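Local coordinates for putative glucarate dehydratase (Pseudomonas fluorescens, PDB 4IT1), which probably dehydrates D-glucarate to 5-dehydro-4-deoxy-D-glucarate with the help of magnesium, as a member of the mandelate racemase/muconate lactonizing enzyme family, at residues R36-F50 against F171-D185. Sequence-based numbering, arbitrary orientation.
Sequences RDPPLLNASGIHEPF and FFKYAQHVDSPYKPD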
# COMPACT_ATOMS: atom_id res chain seq x y z
N ARG A 36 -27.88 15.67 -16.94
CA ARG A 36 -28.12 15.34 -18.34
C ARG A 36 -26.96 14.50 -18.87
O ARG A 36 -25.78 14.81 -18.62
CB ARG A 36 -28.34 16.59 -19.20
CG ARG A 36 -29.36 17.56 -18.61
CD ARG A 36 -30.04 18.45 -19.66
NE ARG A 36 -29.12 19.26 -20.46
CZ ARG A 36 -28.44 20.32 -20.01
NH1 ARG A 36 -28.53 20.70 -18.74
NH2 ARG A 36 -27.65 20.99 -20.84
N ASP A 37 -27.30 13.42 -19.56
CA ASP A 37 -26.31 12.55 -20.15
C ASP A 37 -26.67 12.42 -21.62
O ASP A 37 -27.82 12.16 -21.96
CB ASP A 37 -26.34 11.18 -19.46
CG ASP A 37 -24.95 10.63 -19.16
OD1 ASP A 37 -23.98 11.42 -19.10
OD2 ASP A 37 -24.83 9.41 -18.97
N PRO A 38 -25.68 12.60 -22.50
CA PRO A 38 -25.92 12.43 -23.93
C PRO A 38 -26.32 11.00 -24.31
O PRO A 38 -26.09 10.06 -23.53
CB PRO A 38 -24.57 12.78 -24.57
CG PRO A 38 -23.71 13.33 -23.48
CD PRO A 38 -24.25 12.81 -22.19
N PRO A 39 -26.93 10.82 -25.50
CA PRO A 39 -27.23 9.49 -26.03
C PRO A 39 -25.96 8.73 -26.42
O PRO A 39 -25.79 8.35 -27.59
CB PRO A 39 -28.08 9.80 -27.28
CG PRO A 39 -27.70 11.20 -27.67
CD PRO A 39 -27.48 11.89 -26.35
N LEU A 40 -25.09 8.50 -25.44
CA LEU A 40 -23.81 7.83 -25.69
C LEU A 40 -23.98 6.31 -25.87
O LEU A 40 -24.54 5.63 -25.02
CB LEU A 40 -22.81 8.14 -24.56
CG LEU A 40 -22.57 9.63 -24.28
CD1 LEU A 40 -21.68 9.84 -23.06
CD2 LEU A 40 -21.99 10.34 -25.51
N LEU A 41 -23.48 5.81 -27.00
CA LEU A 41 -23.55 4.39 -27.34
C LEU A 41 -22.38 3.60 -26.76
O LEU A 41 -21.25 4.09 -26.73
CB LEU A 41 -23.54 4.22 -28.86
CG LEU A 41 -24.78 4.61 -29.67
CD1 LEU A 41 -24.46 4.56 -31.15
CD2 LEU A 41 -25.94 3.68 -29.34
N ASN A 42 -22.67 2.39 -26.28
CA ASN A 42 -21.63 1.48 -25.80
C ASN A 42 -21.94 0.01 -26.12
O ASN A 42 -22.90 -0.29 -26.83
CB ASN A 42 -21.37 1.68 -24.30
CG ASN A 42 -22.54 1.24 -23.44
OD1 ASN A 42 -23.23 0.27 -23.75
ND2 ASN A 42 -22.75 1.94 -22.33
N ALA A 43 -21.13 -0.90 -25.59
CA ALA A 43 -21.28 -2.34 -25.84
C ALA A 43 -22.66 -2.87 -25.42
O ALA A 43 -23.31 -3.56 -26.20
CB ALA A 43 -20.17 -3.11 -25.13
N SER A 44 -23.08 -2.50 -24.21
CA SER A 44 -24.34 -2.92 -23.60
C SER A 44 -25.59 -2.31 -24.24
O SER A 44 -26.65 -2.93 -24.27
CB SER A 44 -24.31 -2.57 -22.11
OG SER A 44 -23.35 -3.34 -21.43
N GLY A 45 -25.47 -1.07 -24.72
CA GLY A 45 -26.59 -0.40 -25.37
C GLY A 45 -26.37 1.09 -25.55
O GLY A 45 -25.56 1.51 -26.39
N ILE A 46 -27.08 1.89 -24.75
CA ILE A 46 -27.05 3.34 -24.86
C ILE A 46 -27.46 4.00 -23.56
O ILE A 46 -28.33 3.51 -22.84
CB ILE A 46 -27.97 3.87 -26.00
CG1 ILE A 46 -27.68 5.36 -26.27
CG2 ILE A 46 -29.44 3.65 -25.65
CD1 ILE A 46 -28.23 5.88 -27.57
N HIS A 47 -26.81 5.13 -23.27
CA HIS A 47 -27.09 5.90 -22.07
C HIS A 47 -28.51 6.43 -22.03
O HIS A 47 -29.12 6.73 -23.07
CB HIS A 47 -26.10 7.07 -21.96
CG HIS A 47 -24.74 6.67 -21.48
ND1 HIS A 47 -24.09 7.33 -20.46
CD2 HIS A 47 -23.91 5.68 -21.87
CE1 HIS A 47 -22.91 6.77 -20.26
NE2 HIS A 47 -22.78 5.76 -21.10
N GLU A 48 -29.03 6.53 -20.82
CA GLU A 48 -30.29 7.20 -20.55
C GLU A 48 -30.08 8.72 -20.56
O GLU A 48 -28.97 9.19 -20.31
CB GLU A 48 -30.80 6.74 -19.18
CG GLU A 48 -31.36 5.33 -19.21
CD GLU A 48 -31.32 4.66 -17.85
OE1 GLU A 48 -32.36 4.64 -17.18
OE2 GLU A 48 -30.24 4.17 -17.46
N PRO A 49 -31.14 9.50 -20.86
CA PRO A 49 -31.00 10.96 -20.86
C PRO A 49 -30.54 11.53 -19.52
O PRO A 49 -30.14 12.69 -19.46
CB PRO A 49 -32.41 11.46 -21.22
CG PRO A 49 -33.31 10.31 -20.88
CD PRO A 49 -32.51 9.09 -21.20
N PHE A 50 -30.59 10.72 -18.46
CA PHE A 50 -30.03 11.11 -17.17
C PHE A 50 -29.11 10.05 -16.60
O PHE A 50 -29.17 8.88 -16.99
CB PHE A 50 -31.13 11.49 -16.17
CG PHE A 50 -32.01 12.61 -16.66
CD1 PHE A 50 -31.65 13.94 -16.45
CD2 PHE A 50 -33.18 12.33 -17.36
CE1 PHE A 50 -32.45 14.97 -16.92
CE2 PHE A 50 -33.99 13.36 -17.83
CZ PHE A 50 -33.62 14.68 -17.61
N PHE A 171 -16.92 8.91 -27.95
CA PHE A 171 -18.06 7.99 -28.05
C PHE A 171 -18.75 8.14 -29.38
O PHE A 171 -18.83 9.24 -29.93
CB PHE A 171 -19.09 8.33 -26.98
CG PHE A 171 -18.70 7.92 -25.60
CD1 PHE A 171 -17.89 8.74 -24.82
CD2 PHE A 171 -19.16 6.72 -25.06
CE1 PHE A 171 -17.54 8.37 -23.53
CE2 PHE A 171 -18.81 6.34 -23.77
CZ PHE A 171 -18.00 7.16 -23.00
N PHE A 172 -19.27 7.03 -29.90
CA PHE A 172 -20.33 7.12 -30.90
C PHE A 172 -21.60 7.52 -30.16
O PHE A 172 -21.78 7.18 -28.98
CB PHE A 172 -20.49 5.80 -31.64
CG PHE A 172 -19.27 5.39 -32.40
CD1 PHE A 172 -19.02 5.91 -33.67
CD2 PHE A 172 -18.36 4.49 -31.85
CE1 PHE A 172 -17.89 5.53 -34.39
CE2 PHE A 172 -17.23 4.11 -32.57
CZ PHE A 172 -16.99 4.63 -33.83
N LYS A 173 -22.45 8.30 -30.83
CA LYS A 173 -23.70 8.76 -30.23
C LYS A 173 -24.75 9.03 -31.30
O LYS A 173 -24.41 9.23 -32.47
CB LYS A 173 -23.48 10.01 -29.35
CG LYS A 173 -23.12 11.30 -30.10
CD LYS A 173 -22.73 12.43 -29.15
CE LYS A 173 -23.92 13.02 -28.41
NZ LYS A 173 -24.92 13.66 -29.31
N TYR A 174 -26.02 8.99 -30.89
CA TYR A 174 -27.12 9.45 -31.74
C TYR A 174 -27.23 10.96 -31.57
O TYR A 174 -26.73 11.52 -30.58
CB TYR A 174 -28.45 8.78 -31.36
CG TYR A 174 -28.55 7.30 -31.67
CD1 TYR A 174 -28.01 6.76 -32.85
CD2 TYR A 174 -29.22 6.43 -30.80
CE1 TYR A 174 -28.11 5.41 -33.13
CE2 TYR A 174 -29.33 5.08 -31.08
CZ TYR A 174 -28.77 4.57 -32.24
OH TYR A 174 -28.87 3.22 -32.52
N ALA A 175 -27.90 11.62 -32.51
CA ALA A 175 -28.12 13.06 -32.45
C ALA A 175 -28.93 13.45 -31.21
O ALA A 175 -28.66 14.47 -30.58
CB ALA A 175 -28.82 13.54 -33.71
N GLN A 176 -29.90 12.61 -30.84
CA GLN A 176 -30.79 12.91 -29.73
C GLN A 176 -31.34 11.65 -29.07
O GLN A 176 -31.45 10.60 -29.70
CB GLN A 176 -31.97 13.77 -30.21
CG GLN A 176 -32.70 13.20 -31.42
CD GLN A 176 -34.04 13.88 -31.68
OE1 GLN A 176 -34.24 14.44 -32.76
NE2 GLN A 176 -34.95 13.82 -30.71
N HIS A 177 -31.69 11.78 -27.79
CA HIS A 177 -32.48 10.79 -27.08
C HIS A 177 -33.87 10.67 -27.69
O HIS A 177 -34.51 11.69 -28.01
CB HIS A 177 -32.61 11.18 -25.61
CG HIS A 177 -31.33 11.07 -24.84
ND1 HIS A 177 -30.76 9.87 -24.49
CD2 HIS A 177 -30.51 12.03 -24.33
CE1 HIS A 177 -29.64 10.08 -23.81
NE2 HIS A 177 -29.47 11.39 -23.70
N VAL A 178 -34.33 9.44 -27.87
CA VAL A 178 -35.71 9.16 -28.26
C VAL A 178 -36.67 9.81 -27.26
O VAL A 178 -36.42 9.79 -26.04
CB VAL A 178 -35.97 7.63 -28.35
CG1 VAL A 178 -36.17 7.00 -26.97
CG2 VAL A 178 -37.14 7.32 -29.27
N ASP A 179 -37.75 10.41 -27.77
CA ASP A 179 -38.72 11.14 -26.95
C ASP A 179 -38.03 11.88 -25.80
O ASP A 179 -38.31 11.62 -24.62
CB ASP A 179 -39.81 10.20 -26.42
CG ASP A 179 -40.54 9.45 -27.53
OD1 ASP A 179 -40.42 9.83 -28.72
OD2 ASP A 179 -41.24 8.47 -27.22
N SER A 180 -37.12 12.78 -26.17
CA SER A 180 -36.25 13.48 -25.22
C SER A 180 -37.04 14.49 -24.38
O SER A 180 -37.88 15.22 -24.92
CB SER A 180 -35.13 14.20 -25.97
OG SER A 180 -34.17 14.74 -25.08
N PRO A 181 -36.76 14.54 -23.05
CA PRO A 181 -37.43 15.45 -22.13
C PRO A 181 -36.73 16.82 -21.99
O PRO A 181 -36.96 17.54 -21.00
CB PRO A 181 -37.39 14.68 -20.80
CG PRO A 181 -36.14 13.86 -20.89
CD PRO A 181 -35.78 13.69 -22.34
N TYR A 182 -35.88 17.16 -22.96
CA TYR A 182 -35.17 18.45 -23.03
C TYR A 182 -34.56 18.66 -24.42
O TYR A 182 -34.63 17.77 -25.28
CB TYR A 182 -34.09 18.56 -21.93
CG TYR A 182 -33.10 17.40 -21.87
CD1 TYR A 182 -32.27 17.11 -22.95
CD2 TYR A 182 -32.99 16.61 -20.72
CE1 TYR A 182 -31.37 16.06 -22.91
CE2 TYR A 182 -32.09 15.55 -20.66
CZ TYR A 182 -31.28 15.28 -21.76
OH TYR A 182 -30.38 14.24 -21.73
N LYS A 183 -33.96 19.82 -24.64
CA LYS A 183 -33.30 20.12 -25.91
C LYS A 183 -32.12 19.17 -26.15
O LYS A 183 -31.37 18.87 -25.22
CB LYS A 183 -32.82 21.58 -25.95
CG LYS A 183 -32.53 22.12 -27.35
CD LYS A 183 -31.34 23.07 -27.39
CE LYS A 183 -31.73 24.53 -27.20
NZ LYS A 183 -32.11 24.85 -25.79
N PRO A 184 -31.97 18.69 -27.40
CA PRO A 184 -30.79 17.89 -27.78
C PRO A 184 -29.46 18.60 -27.46
O PRO A 184 -29.37 19.83 -27.55
CB PRO A 184 -30.95 17.74 -29.30
CG PRO A 184 -32.42 17.77 -29.51
CD PRO A 184 -32.97 18.73 -28.49
N ASP A 185 -28.46 17.81 -27.08
CA ASP A 185 -27.11 18.31 -26.80
C ASP A 185 -26.50 18.95 -28.05
O ASP A 185 -26.93 18.66 -29.17
CB ASP A 185 -26.21 17.18 -26.27
CG ASP A 185 -25.91 16.11 -27.32
OD1 ASP A 185 -25.19 16.40 -28.30
OD2 ASP A 185 -26.39 14.96 -27.17
O HOH W 1 -19.28 4.58 -28.75
O HOH W 2 -31.23 7.17 -25.24
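With CG turned anti to its carbonyl carbon (chi1 -69°), His177 sends its imidazole between Pro39 and Pro49, while Tyr182, whose CG sits between backbone N and carbonyl carbon (chi1 52°), swings its ring across to Arg36 and Phe50. The histidine illustrates how one ring can pin an irregular loop by faces and edge together. Pro39 CD lies over one face and Pro49 CA over the opposite one, the latter 3.4 Å from the ring centroid. In the ring plane, His177 NE2 donates a hydrogen bond to Asp37 O, 2.5 Å away, and ND1 reaches His47 O through a water, so both nitrogens are engaged. Were His177 replaced by an alanine, Asp37 O would probably lose this donor and a gap would open between Pro39 and Pro49.

Tyr182 works differently: Tyr182 OH donates to a lone pair of Pro49 O, 2.8 Å away, which also accepts from Asp37 N. Arg36 CD makes a CH-pi contact over one face of the Tyr182 ring, 3.7 Å from its centroid, and the guanidinium goes on to a salt bridge with Glu379. The tyrosine edge meets the face of Phe50 in an offset edge-to-face pair, planes at 88°.

Farther along, Leu40 and Lys173 form a single beta bridge, with Leu41 N bound to Phe172 O at 2.9 Å. Leu40 CD1 lies over the centre of one face of Phe171, and Ile46 CD1 touches Tyr174 CD2 at 3.4 Å. His47, aligned by a 2.7 Å bond from ND1 to Asp37 OD2, hydrogen-bonds through NE2 to a bound tartrate, probably from the crystallisation liquor, that may mark the pocket; Phe171 approaches Lys215, the predicted proton acceptor. The contact thus seats the loop between strands 25-36 and 50-60 against the loop following barrel strand 163-170, consistent with the way N-terminal-domain loops close over the barrel active site in the enolase superfamily.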